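Local coordinates for TraM protein (Plasmid R64, PDB 3WZ3) that is probably an inner-membrane component of a type IVB secretion (conjugal transfer) system, related to Legionella DotI and represented here by its periplasmic domain, at residues A[24-29]-A[57-62]; A[63-67]-A[102-107]; A[111-117]-A[134-140]. All coordinates share one frame. Where two conformers were deposited one is given. Residue numbers count along the deposited sequence, not the author numbering.

Contact 1 (A[24-29]-A[57-62]); sequences LDFVHY and ILETIK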
loop_
_atom_site.group_PDB
_atom_site.type_symbol
_atom_site.label_atom_id
_atom_site.label_comp_id
_atom_site.label_asym_id
_atom_site.label_seq_id
_atom_site.Cartn_x
_atom_site.Cartn_y
_atom_site.Cartn_z
ATOM N N LEU A 24 -8.972 3.779 5.922
ATOM C CA LEU A 24 -9.365 5.121 5.519
ATOM C C LEU A 24 -10.668 5.512 6.192
ATOM O O LEU A 24 -11.590 4.700 6.353
ATOM C CB LEU A 24 -9.548 5.183 4.006
ATOM C CG LEU A 24 -8.316 4.852 3.157
ATOM C CD1 LEU A 24 -8.729 4.847 1.688
ATOM C CD2 LEU A 24 -7.143 5.811 3.400
ATOM N N ASP A 25 -10.736 6.783 6.562
ATOM C CA ASP A 25 -11.887 7.324 7.274
ATOM C C ASP A 25 -12.811 8.066 6.306
ATOM O O ASP A 25 -12.338 8.794 5.432
ATOM C CB ASP A 25 -11.366 8.298 8.319
ATOM C CG ASP A 25 -12.459 8.898 9.148
ATOM O OD1 ASP A 25 -12.966 9.967 8.755
ATOM O OD2 ASP A 25 -12.789 8.308 10.201
ATOM N N PHE A 26 -14.132 7.922 6.469
ATOM C CA PHE A 26 -15.041 8.530 5.488
ATOM C C PHE A 26 -14.985 10.060 5.436
ATOM O O PHE A 26 -15.358 10.654 4.422
ATOM C CB PHE A 26 -16.487 8.036 5.630
ATOM C CG PHE A 26 -17.259 8.690 6.742
ATOM C CD1 PHE A 26 -17.169 8.214 8.042
ATOM C CD2 PHE A 26 -18.101 9.758 6.485
ATOM C CE1 PHE A 26 -17.894 8.810 9.075
ATOM C CE2 PHE A 26 -18.825 10.347 7.507
ATOM C CZ PHE A 26 -18.719 9.873 8.799
ATOM N N VAL A 27 -14.501 10.684 6.513
ATOM C CA VAL A 27 -14.325 12.128 6.527
ATOM C C VAL A 27 -12.935 12.529 6.023
ATOM O O VAL A 27 -12.817 13.408 5.168
ATOM C CB VAL A 27 -14.569 12.717 7.938
ATOM C CG1 VAL A 27 -14.307 14.231 7.937
ATOM C CG2 VAL A 27 -16.008 12.427 8.389
ATOM N N HIS A 28 -11.888 11.867 6.525
ATOM C CA HIS A 28 -10.523 12.326 6.300
ATOM C C HIS A 28 -9.735 11.569 5.245
ATOM O O HIS A 28 -8.548 11.814 5.094
ATOM C CB HIS A 28 -9.767 12.325 7.636
ATOM C CG HIS A 28 -10.438 13.170 8.668
ATOM N ND1 HIS A 28 -10.348 14.549 8.657
ATOM C CD2 HIS A 28 -11.259 12.854 9.701
ATOM C CE1 HIS A 28 -11.068 15.040 9.647
ATOM N NE2 HIS A 28 -11.635 14.039 10.294
ATOM N N TYR A 29 -10.404 10.686 4.505
ATOM C CA TYR A 29 -9.687 9.832 3.537
ATOM C C TYR A 29 -8.795 10.582 2.528
ATOM O O TYR A 29 -7.698 10.117 2.204
ATOM C CB TYR A 29 -10.647 8.907 2.799
ATOM C CG TYR A 29 -11.561 9.600 1.813
ATOM C CD1 TYR A 29 -12.732 10.216 2.240
ATOM C CD2 TYR A 29 -11.270 9.615 0.457
ATOM C CE1 TYR A 29 -13.586 10.837 1.333
ATOM C CE2 TYR A 29 -12.112 10.239 -0.452
ATOM C CZ TYR A 29 -13.257 10.844 -0.010
ATOM O OH TYR A 29 -14.089 11.468 -0.917
ATOM N N ILE A 57 -13.414 2.026 -4.345
ATOM C CA ILE A 57 -13.329 2.488 -2.957
ATOM C C ILE A 57 -13.716 3.938 -2.735
ATOM O O ILE A 57 -14.530 4.224 -1.864
ATOM C CB ILE A 57 -11.904 2.270 -2.404
ATOM C CG1 ILE A 57 -11.569 0.785 -2.386
ATOM C CG2 ILE A 57 -11.735 2.923 -1.030
ATOM C CD1 ILE A 57 -12.511 -0.016 -1.563
ATOM N N LEU A 58 -13.126 4.854 -3.493
ATOM C CA LEU A 58 -13.313 6.270 -3.211
ATOM C C LEU A 58 -14.756 6.688 -3.413
ATOM O O LEU A 58 -15.292 7.443 -2.613
ATOM C CB LEU A 58 -12.381 7.123 -4.074
ATOM C CG LEU A 58 -10.899 6.889 -3.791
ATOM C CD1 LEU A 58 -10.100 7.831 -4.675
ATOM C CD2 LEU A 58 -10.613 7.118 -2.326
ATOM N N GLU A 59 -15.378 6.197 -4.480
ATOM C CA GLU A 59 -16.767 6.545 -4.731
ATOM C C GLU A 59 -17.670 5.985 -3.654
ATOM O O GLU A 59 -18.614 6.642 -3.237
ATOM C CB GLU A 59 -17.231 6.032 -6.097
ATOM C CG GLU A 59 -18.721 6.246 -6.317
ATOM C CD GLU A 59 -19.219 5.685 -7.634
ATOM O OE1 GLU A 59 -18.922 6.295 -8.684
ATOM O OE2 GLU A 59 -19.919 4.640 -7.617
ATOM N N THR A 60 -17.385 4.773 -3.186
ATOM C CA THR A 60 -18.210 4.163 -2.146
ATOM C C THR A 60 -18.024 4.870 -0.803
ATOM O O THR A 60 -18.995 5.124 -0.085
ATOM C CB THR A 60 -17.925 2.662 -2.000
ATOM O OG1 THR A 60 -18.108 2.018 -3.267
ATOM C CG2 THR A 60 -18.875 2.032 -0.967
ATOM N N ILE A 61 -16.786 5.201 -0.456
ATOM C CA ILE A 61 -16.524 5.962 0.758
ATOM C C ILE A 61 -17.292 7.277 0.715
ATOM O O ILE A 61 -17.973 7.633 1.689
ATOM C CB ILE A 61 -15.018 6.223 0.950
ATOM C CG1 ILE A 61 -14.307 4.931 1.359
ATOM C CG2 ILE A 61 -14.808 7.278 2.035
ATOM C CD1 ILE A 61 -12.796 5.097 1.536
ATOM N N LYS A 62 -17.201 7.986 -0.402
ATOM C CA LYS A 62 -17.837 9.304 -0.507
ATOM C C LYS A 62 -19.358 9.222 -0.510
ATOM O O LYS A 62 -20.031 9.947 0.227
ATOM C CB LYS A 62 -17.368 10.036 -1.763
ATOM C CG LYS A 62 -17.998 11.413 -1.947
ATOM C CD LYS A 62 -17.532 12.037 -3.251
ATOM C CE LYS A 62 -18.123 13.426 -3.446
ATOM N NZ LYS A 62 -19.614 13.387 -3.441
HETATM O O HOH W 1 -17.647 10.176 2.910
HETATM O O HOH W 2 -14.453 10.017 -3.460
#
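Leu24, in the loop after helix 7-22, points its side chain at helix 57-64: CD1 lies 4.1 Å from Ile61 CD1 and 4.5 Å from Ile57 CG2. Its backbone is hydrogen-bonded to Leu68, so the loop also lies against the sheet edge. Asp25 has its CA-to-CB bond directed away from the helix, and its carboxylate organises the loop. OD1 accepts from Val27 N at 2.8 Å, an Asx turn, and from His28 N at 3.1 Å, bending the chain just before helix 29-35, whose N-cap is His28. At Phe26 the backbone comes closest to the helix, with CA 3.7 Å from Ile61 CG2; the ring leads off elsewhere. A water donates to Phe26 O and Ile61 O, 2.8 Å from each, linking the loop to the helix backbone. Tyr29, first residue of helix 29-35, gives the largest aromatic surface. Ile61 CG2 sits over one ring face in a CH-pi contact, 4.0 Å from the ring centroid, while Leu58 CD2 is 3.8 Å from Tyr29 CD2. The phenol reaches past them until OH is 3.7 Å from Lys62 CB, and a second water hydrogen-bonds Tyr29 OH and, weakly, Leu58 O. Direct contact is thus apolar and CH-pi packing centred on Ile61, while two waters bridge polar atoms of the loop and helix at its border.

Contact 2 (A[63-67]-A[102-107]); sequences KEKMN and GQTTSK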
loop_
_atom_site.group_PDB
_atom_site.type_symbol
_atom_site.label_atom_id
_atom_site.label_comp_id
_atom_site.label_asym_id
_atom_site.label_seq_id
_atom_site.Cartn_x
_atom_site.Cartn_y
_atom_site.Cartn_z
ATOM N N LYS A 63 -19.906 8.346 -1.335
ATOM C CA LYS A 63 -21.355 8.289 -1.494
ATOM C C LYS A 63 -22.064 7.628 -0.327
ATOM O O LYS A 63 -23.134 8.088 0.090
ATOM C CB LYS A 63 -21.718 7.600 -2.806
ATOM C CG LYS A 63 -21.449 8.479 -4.012
ATOM C CD LYS A 63 -21.663 7.721 -5.310
ATOM C CE LYS A 63 -23.038 7.077 -5.358
ATOM N NZ LYS A 63 -23.196 6.226 -6.577
ATOM N N GLU A 64 -21.473 6.566 0.214
ATOM C CA GLU A 64 -22.140 5.767 1.243
ATOM C C GLU A 64 -21.643 6.011 2.659
ATOM O O GLU A 64 -22.152 5.406 3.617
ATOM C CB GLU A 64 -22.068 4.282 0.911
ATOM C CG GLU A 64 -22.763 3.937 -0.403
ATOM C CD GLU A 64 -22.975 2.446 -0.584
ATOM O OE1 GLU A 64 -23.461 1.791 0.360
ATOM O OE2 GLU A 64 -22.652 1.931 -1.667
ATOM N N LYS A 65 -20.657 6.896 2.790
ATOM C CA LYS A 65 -20.169 7.306 4.110
ATOM C C LYS A 65 -19.653 6.105 4.884
ATOM O O LYS A 65 -20.005 5.875 6.048
ATOM C CB LYS A 65 -21.266 8.034 4.903
ATOM C CG LYS A 65 -21.394 9.503 4.554
ATOM C CD LYS A 65 -21.684 9.736 3.083
ATOM C CE LYS A 65 -23.174 9.599 2.788
ATOM N NZ LYS A 65 -23.577 10.215 1.479
HETATM N N MSE A 66 -18.834 5.314 4.204
HETATM C CA MSE A 66 -18.266 4.126 4.798
HETATM C C MSE A 66 -16.775 4.307 5.016
HETATM O O MSE A 66 -16.104 5.015 4.258
HETATM C CB MSE A 66 -18.504 2.913 3.897
HETATM C CG MSE A 66 -19.979 2.491 3.802
HETATM SE SE MSE A 66 -20.144 0.834 2.779
HETATM C CE MSE A 66 -21.988 0.379 3.207
ATOM N N ASN A 67 -16.272 3.681 6.067
ATOM C CA ASN A 67 -14.841 3.625 6.282
ATOM C C ASN A 67 -14.302 2.399 5.570
ATOM O O ASN A 67 -15.042 1.447 5.335
ATOM C CB ASN A 67 -14.533 3.502 7.772
ATOM C CG ASN A 67 -14.893 4.759 8.553
ATOM O OD1 ASN A 67 -14.975 5.839 7.997
ATOM N ND2 ASN A 67 -15.078 4.611 9.857
ATOM N N GLY A 102 -19.899 0.646 7.211
ATOM C CA GLY A 102 -20.685 1.828 7.507
ATOM C C GLY A 102 -21.298 1.710 8.887
ATOM O O GLY A 102 -21.049 0.737 9.599
ATOM N N GLN A 103 -22.103 2.703 9.257
ATOM C CA GLN A 103 -22.772 2.704 10.549
ATOM C C GLN A 103 -23.869 1.656 10.589
ATOM O O GLN A 103 -24.006 0.934 11.573
ATOM C CB GLN A 103 -23.360 4.083 10.853
ATOM C CG GLN A 103 -22.337 5.207 10.902
ATOM C CD GLN A 103 -22.948 6.526 11.338
ATOM O OE1 GLN A 103 -23.918 6.552 12.100
ATOM N NE2 GLN A 103 -22.387 7.631 10.850
ATOM N N THR A 104 -24.651 1.567 9.516
ATOM C CA THR A 104 -25.793 0.656 9.498
ATOM C C THR A 104 -25.468 -0.723 8.928
ATOM O O THR A 104 -26.029 -1.723 9.367
ATOM C CB THR A 104 -27.013 1.268 8.763
ATOM O OG1 THR A 104 -26.563 2.018 7.627
ATOM C CG2 THR A 104 -27.777 2.192 9.699
ATOM N N THR A 105 -24.566 -0.783 7.956
ATOM C CA THR A 105 -24.136 -2.071 7.426
ATOM C C THR A 105 -22.777 -1.993 6.739
ATOM O O THR A 105 -22.124 -0.951 6.759
ATOM C CB THR A 105 -25.176 -2.694 6.470
ATOM O OG1 THR A 105 -26.098 -1.686 6.033
ATOM C CG2 THR A 105 -25.944 -3.806 7.182
ATOM N N SER A 106 -22.376 -3.105 6.132
ATOM C CA SER A 106 -21.045 -3.253 5.551
ATOM C C SER A 106 -21.135 -3.916 4.186
ATOM O O SER A 106 -22.153 -4.537 3.853
ATOM C CB SER A 106 -20.190 -4.138 6.451
ATOM O OG SER A 106 -20.086 -3.610 7.758
ATOM N N LYS A 107 -20.066 -3.798 3.401
ATOM C CA LYS A 107 -19.909 -4.600 2.198
ATOM C C LYS A 107 -19.144 -5.880 2.562
ATOM O O LYS A 107 -18.488 -5.963 3.611
ATOM C CB LYS A 107 -19.149 -3.833 1.113
ATOM C CG LYS A 107 -19.708 -2.452 0.772
ATOM C CD LYS A 107 -21.036 -2.508 0.036
ATOM C CE LYS A 107 -21.520 -1.093 -0.273
ATOM N NZ LYS A 107 -22.574 -1.047 -1.339
HETATM O O HOH W 3 -22.628 5.166 7.174
#
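Met66, a selenomethionine in this crystal, lays its extended side chain across the loop joining strands 88-101 and 110-120. Its CG rests 3.8 Å from Gly102 CA, and its CE ends 3.8 Å from both Thr105 O and Lys107 CE. Gly102 suits this spot because a CB there would come tight against Met66 CG and be crowded by Thr105 O; its N donates to that same oxygen at 2.8 Å, closing the loop into a compact turn. Lys107 also reaches over to the end of helix 57-64, where its NZ forms a salt bridge with Glu64, 3.0 Å from OE2 and, weakly, 3.4 Å from OE1. Just beyond, Lys65 has positive phi as the chain leaves the helix, and a water connects Lys65 O (2.9 Å) to Gln103 N (3.3 Å). A buried selenomethionine side chain flanked by a salt bridge at the surface and a water bridge implies a modest, mixed surface contact, apolar at its middle and polar toward solvent.

Contact 3 (A[111-117]-A[134-140]); sequences SFVFEIT and QMISRNA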
loop_
_atom_site.group_PDB
_atom_site.type_symbol
_atom_site.label_atom_id
_atom_site.label_comp_id
_atom_site.label_asym_id
_atom_site.label_seq_id
_atom_site.Cartn_x
_atom_site.Cartn_y
_atom_site.Cartn_z
ATOM N N SER A 111 -10.498 -10.277 -0.264
ATOM C CA SER A 111 -9.185 -10.822 0.054
ATOM C C SER A 111 -8.264 -10.681 -1.148
ATOM O O SER A 111 -8.666 -10.973 -2.270
ATOM C CB SER A 111 -9.354 -12.304 0.401
ATOM O OG SER A 111 -8.130 -12.914 0.738
ATOM N N PHE A 112 -7.016 -10.261 -0.906
ATOM C CA PHE A 112 -6.052 -10.013 -1.969
ATOM C C PHE A 112 -4.665 -10.476 -1.535
ATOM O O PHE A 112 -4.406 -10.680 -0.339
ATOM C CB PHE A 112 -5.937 -8.502 -2.268
ATOM C CG PHE A 112 -7.242 -7.836 -2.641
ATOM C CD1 PHE A 112 -7.662 -7.802 -3.957
ATOM C CD2 PHE A 112 -8.025 -7.243 -1.673
ATOM C CE1 PHE A 112 -8.873 -7.182 -4.303
ATOM C CE2 PHE A 112 -9.224 -6.629 -2.005
ATOM C CZ PHE A 112 -9.640 -6.598 -3.321
ATOM N N VAL A 113 -3.775 -10.623 -2.506
ATOM C CA VAL A 113 -2.348 -10.641 -2.227
ATOM C C VAL A 113 -1.766 -9.425 -2.935
ATOM O O VAL A 113 -1.866 -9.301 -4.155
ATOM C CB VAL A 113 -1.650 -11.939 -2.718
ATOM C CG1 VAL A 113 -0.162 -11.842 -2.479
ATOM C CG2 VAL A 113 -2.210 -13.148 -1.967
ATOM N N PHE A 114 -1.164 -8.518 -2.173
ATOM C CA PHE A 114 -0.485 -7.375 -2.776
ATOM C C PHE A 114 0.991 -7.610 -3.016
ATOM O O PHE A 114 1.701 -8.063 -2.118
ATOM C CB PHE A 114 -0.627 -6.143 -1.892
ATOM C CG PHE A 114 -1.900 -5.391 -2.107
ATOM C CD1 PHE A 114 -3.103 -5.887 -1.640
ATOM C CD2 PHE A 114 -1.895 -4.192 -2.791
ATOM C CE1 PHE A 114 -4.283 -5.190 -1.836
ATOM C CE2 PHE A 114 -3.075 -3.486 -3.006
ATOM C CZ PHE A 114 -4.272 -3.992 -2.529
ATOM N N GLU A 115 1.441 -7.298 -4.213
ATOM C CA GLU A 115 2.874 -7.307 -4.511
ATOM C C GLU A 115 3.376 -5.873 -4.480
ATOM O O GLU A 115 2.775 -4.988 -5.097
ATOM C CB GLU A 115 3.153 -7.949 -5.863
ATOM C CG GLU A 115 4.638 -8.005 -6.183
ATOM C CD GLU A 115 4.884 -8.606 -7.520
ATOM O OE1 GLU A 115 5.619 -7.995 -8.332
ATOM O OE2 GLU A 115 4.314 -9.688 -7.786
ATOM N N ILE A 116 4.463 -5.656 -3.755
ATOM C CA ILE A 116 5.051 -4.354 -3.519
ATOM C C ILE A 116 6.535 -4.441 -3.866
ATOM O O ILE A 116 7.231 -5.310 -3.336
ATOM C CB ILE A 116 4.932 -4.021 -2.002
ATOM C CG1 ILE A 116 3.460 -4.030 -1.578
ATOM C CG2 ILE A 116 5.602 -2.696 -1.672
ATOM C CD1 ILE A 116 2.698 -2.997 -2.262
ATOM N N THR A 117 7.026 -3.588 -4.758
ATOM C CA THR A 117 8.463 -3.465 -4.958
ATOM C C THR A 117 8.934 -2.155 -4.340
ATOM O O THR A 117 8.419 -1.072 -4.675
ATOM C CB THR A 117 8.892 -3.543 -6.418
ATOM O OG1 THR A 117 8.598 -4.850 -6.935
ATOM C CG2 THR A 117 10.400 -3.353 -6.522
ATOM N N GLN A 134 6.345 0.101 -7.184
ATOM C CA GLN A 134 5.300 -0.662 -7.867
ATOM C C GLN A 134 4.410 -1.340 -6.855
ATOM O O GLN A 134 4.904 -1.899 -5.883
ATOM C CB GLN A 134 5.893 -1.712 -8.813
ATOM C CG GLN A 134 4.825 -2.341 -9.722
ATOM C CD GLN A 134 5.405 -3.205 -10.808
ATOM O OE1 GLN A 134 5.109 -3.021 -11.991
ATOM N NE2 GLN A 134 6.216 -4.162 -10.423
HETATM N N MSE A 135 3.098 -1.265 -7.086
HETATM C CA MSE A 135 2.087 -1.910 -6.241
HETATM C C MSE A 135 1.094 -2.601 -7.155
HETATM O O MSE A 135 0.543 -1.971 -8.072
HETATM C CB MSE A 135 1.339 -0.895 -5.380
HETATM C CG MSE A 135 0.216 -1.520 -4.587
HETATM SE SE MSE A 135 -0.586 -0.283 -3.272
HETATM C CE MSE A 135 0.594 -0.548 -1.758
ATOM N N ILE A 136 0.900 -3.897 -6.937
ATOM C CA ILE A 136 0.006 -4.696 -7.773
ATOM C C ILE A 136 -0.897 -5.504 -6.870
ATOM O O ILE A 136 -0.421 -6.262 -6.028
ATOM C CB ILE A 136 0.768 -5.699 -8.638
ATOM C CG1 ILE A 136 1.732 -4.982 -9.586
ATOM C CG2 ILE A 136 -0.217 -6.573 -9.425
ATOM C CD1 ILE A 136 2.766 -5.896 -10.211
ATOM N N SER A 137 -2.202 -5.332 -7.029
ATOM C CA SER A 137 -3.185 -6.084 -6.275
ATOM C C SER A 137 -3.592 -7.312 -7.065
ATOM O O SER A 137 -3.905 -7.227 -8.257
ATOM C CB SER A 137 -4.433 -5.217 -6.013
ATOM O OG SER A 137 -5.441 -5.947 -5.305
ATOM N N ARG A 138 -3.594 -8.464 -6.415
ATOM C CA ARG A 138 -4.159 -9.640 -7.046
ATOM C C ARG A 138 -5.194 -10.287 -6.170
ATOM O O ARG A 138 -5.027 -10.394 -4.965
ATOM C CB ARG A 138 -3.070 -10.635 -7.380
ATOM C CG ARG A 138 -2.151 -10.121 -8.436
ATOM C CD ARG A 138 -0.907 -10.947 -8.465
ATOM N NE ARG A 138 -0.052 -10.543 -9.569
ATOM C CZ ARG A 138 1.241 -10.260 -9.436
ATOM N NH1 ARG A 138 1.811 -10.349 -8.246
ATOM N NH2 ARG A 138 1.960 -9.904 -10.493
ATOM N N ASN A 139 -6.303 -10.680 -6.789
ATOM C CA ASN A 139 -7.382 -11.347 -6.075
ATOM C C ASN A 139 -6.894 -12.631 -5.438
ATOM O O ASN A 139 -6.102 -13.357 -6.025
ATOM C CB ASN A 139 -8.537 -11.647 -7.026
ATOM C CG ASN A 139 -9.167 -10.394 -7.575
ATOM O OD1 ASN A 139 -9.078 -9.328 -6.966
ATOM N ND2 ASN A 139 -9.810 -10.509 -8.731
ATOM N N ALA A 140 -7.368 -12.893 -4.224
ATOM C CA ALA A 140 -6.980 -14.094 -3.492
ATOM C C ALA A 140 -8.214 -14.922 -3.153
ATOM O O ALA A 140 -9.341 -14.523 -3.458
ATOM C CB ALA A 140 -6.221 -13.724 -2.229
HETATM O O HOH W 4 -10.741 -10.326 -4.061
HETATM O O HOH W 5 6.288 -5.382 -7.989
HETATM O O HOH W 6 4.711 -8.896 -11.229
#
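This is the antiparallel pairing of the last two strands, 110-120 and 130-139, which form a beta hairpin at one side of the four-stranded sheet. The segment axes approach to 4.6 Å with their directions 149° apart, and the register holds from Phe112/Asn139, where side chains diverge, to Thr117/Gln134. Val113 N donates to Arg138 O at 2.8 Å and Arg138 N to Val113 O at 3.0 Å; Glu115 and Ile136 exchange a second pair, N to O 2.8 Å each way. Thr117 N donates to Gln134 O at 2.9 Å. Gln134 N returns a weak bond to Thr117 O at 3.5 Å. At the far end Ala140 N reaches Ser111 O at 3.0 Å. Phe114, Ile116, Met135 and Ser137 share one face. There Ser137 CB lies over the Phe114 ring, 4.0 Å from its centroid, in a CH-pi contact; selenomethionine Met135 makes an oblique Met-aromatic contact with the same ring, and its CE is 3.3 Å from Ile116 CD1. Leu18 of helix 7-22 covers Phe114 and Met135. The other face is mixed, with Val113 and Ile136 among Glu115, Thr117, Gln134 and Arg138. In the conformer given, Arg138 NH1 forms a salt bridge with Glu115 OE2 at 2.6 Å; that oxygen also accepts a hydrogen bond from Gln93 NE2, while one water bridges Glu115 OE1, Thr117 OG1 and Gln134 NE2. Thr117 OG1 is also hydrogen-bonded to Thr91. A twisted antiparallel sheet with one face packed on helices is typical of the NTF2-like alpha+beta fold, the clan to which this periplasmic domain belongs.

Contacts 1 and 2 are neighbours, their centres 9 Å apart, and both use helix 57-64: contact 1 takes its body, contact 2 its C-terminal end and the chain leading into strand 67-82. They touch directly, with a probable hydrogen bond from Phe26 N to Asn67 OD1 of 2.7 Å and with Ile61 CG1 3.4 Å from Met66 O. Contact 3 lies deeper in the domain, its centre 9 Å from that of the chain, about 21 Å from the centre of contact 1 and 24 Å from that of contact 2. Strand 110-120 nevertheless follows the loop of contact 2, so the sequence runs from that peripheral turn into the closing hairpin.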